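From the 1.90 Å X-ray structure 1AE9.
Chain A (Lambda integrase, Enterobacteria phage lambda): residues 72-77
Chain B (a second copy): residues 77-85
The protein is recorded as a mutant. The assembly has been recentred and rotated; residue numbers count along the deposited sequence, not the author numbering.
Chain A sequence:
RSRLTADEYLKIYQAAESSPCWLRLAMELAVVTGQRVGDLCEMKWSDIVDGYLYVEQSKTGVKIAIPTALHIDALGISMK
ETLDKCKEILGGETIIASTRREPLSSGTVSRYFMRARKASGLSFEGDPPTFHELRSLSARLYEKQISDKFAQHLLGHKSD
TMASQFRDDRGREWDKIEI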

# COMPACT_ATOMS: atom_id res chain seq x y z
N ILE A 72 23.90 18.83 -5.74
CA ILE A 72 24.62 17.59 -5.47
C ILE A 72 25.64 17.58 -6.60
O ILE A 72 25.33 17.20 -7.74
CB ILE A 72 23.72 16.33 -5.52
CG1 ILE A 72 23.02 16.14 -4.18
CG2 ILE A 72 24.56 15.08 -5.84
CD1 ILE A 72 23.94 15.61 -3.08
N ASP A 73 26.83 18.08 -6.30
CA ASP A 73 27.90 18.18 -7.28
C ASP A 73 28.29 16.89 -7.98
O ASP A 73 28.38 16.86 -9.21
CB ASP A 73 29.12 18.83 -6.64
CG ASP A 73 28.84 20.24 -6.16
OD1 ASP A 73 27.98 20.93 -6.76
OD2 ASP A 73 29.47 20.65 -5.17
N ALA A 74 28.46 15.81 -7.23
CA ALA A 74 28.86 14.52 -7.79
C ALA A 74 28.01 14.00 -8.95
O ALA A 74 28.50 13.27 -9.82
CB ALA A 74 28.95 13.47 -6.68
N LEU A 75 26.73 14.38 -8.97
CA LEU A 75 25.82 13.92 -10.01
C LEU A 75 25.25 15.04 -10.86
O LEU A 75 24.48 14.79 -11.79
CB LEU A 75 24.68 13.11 -9.38
CG LEU A 75 25.10 11.79 -8.73
CD1 LEU A 75 23.96 11.23 -7.91
CD2 LEU A 75 25.53 10.81 -9.80
N GLY A 76 25.66 16.27 -10.57
CA GLY A 76 25.17 17.41 -11.33
C GLY A 76 23.69 17.66 -11.11
O GLY A 76 22.97 18.02 -12.04
N ILE A 77 23.23 17.47 -9.88
CA ILE A 77 21.82 17.68 -9.55
C ILE A 77 21.63 19.04 -8.89
O ILE A 77 22.25 19.34 -7.87
CB ILE A 77 21.28 16.59 -8.60
CG1 ILE A 77 21.32 15.23 -9.29
CG2 ILE A 77 19.84 16.92 -8.21
CD1 ILE A 77 21.05 14.06 -8.36
N ILE B 77 24.55 10.19 -18.29
CA ILE B 77 25.92 10.67 -18.16
C ILE B 77 25.95 12.03 -17.47
O ILE B 77 25.28 12.98 -17.91
CB ILE B 77 26.62 10.83 -19.53
CG1 ILE B 77 26.67 9.50 -20.28
CG2 ILE B 77 28.04 11.34 -19.34
CD1 ILE B 77 26.99 9.66 -21.76
N SER B 78 26.70 12.12 -16.38
CA SER B 78 26.88 13.37 -15.66
C SER B 78 28.31 13.78 -16.01
O SER B 78 29.24 13.00 -15.79
CB SER B 78 26.76 13.13 -14.16
OG SER B 78 27.34 14.20 -13.42
N MET B 79 28.50 14.98 -16.56
CA MET B 79 29.85 15.41 -16.93
C MET B 79 30.79 15.44 -15.73
O MET B 79 31.93 14.98 -15.82
CB MET B 79 29.83 16.77 -17.62
CG MET B 79 31.22 17.24 -18.09
SD MET B 79 31.13 18.67 -19.16
CE MET B 79 32.84 19.19 -19.16
N LYS B 80 30.30 15.95 -14.60
CA LYS B 80 31.11 16.01 -13.40
C LYS B 80 31.50 14.60 -12.94
O LYS B 80 32.64 14.35 -12.59
CB LYS B 80 30.36 16.73 -12.28
CG LYS B 80 31.20 17.03 -11.05
CD LYS B 80 32.36 17.95 -11.42
CE LYS B 80 33.04 18.50 -10.20
NZ LYS B 80 33.64 17.42 -9.38
N GLU B 81 30.54 13.68 -12.96
CA GLU B 81 30.79 12.31 -12.54
C GLU B 81 31.81 11.63 -13.44
O GLU B 81 32.68 10.90 -12.97
CB GLU B 81 29.47 11.52 -12.52
CG GLU B 81 29.51 10.27 -11.66
CD GLU B 81 29.77 9.00 -12.43
OE1 GLU B 81 29.73 9.00 -13.68
OE2 GLU B 81 29.98 7.96 -11.76
N THR B 82 31.71 11.87 -14.75
CA THR B 82 32.65 11.31 -15.70
C THR B 82 34.04 11.89 -15.45
O THR B 82 35.04 11.17 -15.42
CB THR B 82 32.19 11.58 -17.15
OG1 THR B 82 31.01 10.81 -17.40
CG2 THR B 82 33.29 11.21 -18.16
N LEU B 83 34.10 13.20 -15.21
CA LEU B 83 35.38 13.86 -14.94
C LEU B 83 36.00 13.31 -13.65
O LEU B 83 37.22 13.10 -13.57
CB LEU B 83 35.20 15.37 -14.84
CG LEU B 83 34.98 16.15 -16.14
CD1 LEU B 83 34.66 17.59 -15.80
CD2 LEU B 83 36.22 16.07 -17.03
N ASP B 84 35.16 13.06 -12.64
CA ASP B 84 35.64 12.51 -11.37
C ASP B 84 36.26 11.14 -11.62
O ASP B 84 37.33 10.82 -11.09
CB ASP B 84 34.51 12.41 -10.33
CG ASP B 84 34.09 13.77 -9.77
OD1 ASP B 84 34.87 14.73 -9.89
OD2 ASP B 84 32.99 13.88 -9.20
N LYS B 85 35.61 10.36 -12.48
CA LYS B 85 36.11 9.03 -12.83
C LYS B 85 37.42 9.13 -13.61
O LYS B 85 38.34 8.35 -13.38
CB LYS B 85 35.07 8.23 -13.61
CG LYS B 85 33.92 7.72 -12.75
CD LYS B 85 33.13 6.59 -13.43
CE LYS B 85 32.44 7.07 -14.70
NZ LYS B 85 31.70 5.97 -15.39
O HOH W 1 30.90 12.01 -9.18

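A tight turn of chain A sits against the first turns of a chain B helix, burying 220 Å² in total. The turn is closed by paired backbone bonds between I72(A) and I77(A), N to O at 2.7 Å and O to N at 3.0 Å, and by G76(A) N to D73(A) O at 3.1 Å. G76(A) adopts a positive phi of 67°, which favours glycine, and an ideal CB there would lie 3.6 Å from S78(B) OG.

S78(B) occupies the N-cap position. Its t rotamer (chi1 161°) places OG to accept from E81(B) N at 3.3 Å, satisfying an amide in the first turn that has no helical carbonyl four residues back to bond to; the same OG lies 3.3 Å from L75(A) O.

K80(B) bends through p values at chi2 and chi4, which turns the side chain along the helix toward D84(B), one turn ahead, so that NZ forms a salt bridge with D84(B) OD1 at 3.0 Å. Its aliphatic part faces the turn, with CG 3.4 Å from D73(A) O. E81(B) packs CB against A74(A) O at 3.4 Å before its end leads away, and its CG lies 4.4 Å from L75(A) CD2.

No clear direct hydrogen bond joins the stretches. Instead, one water donates to both A74(A) O and D84(B) OD2, each 2.8 Å from its oxygen, leaving OD1 to the lysine.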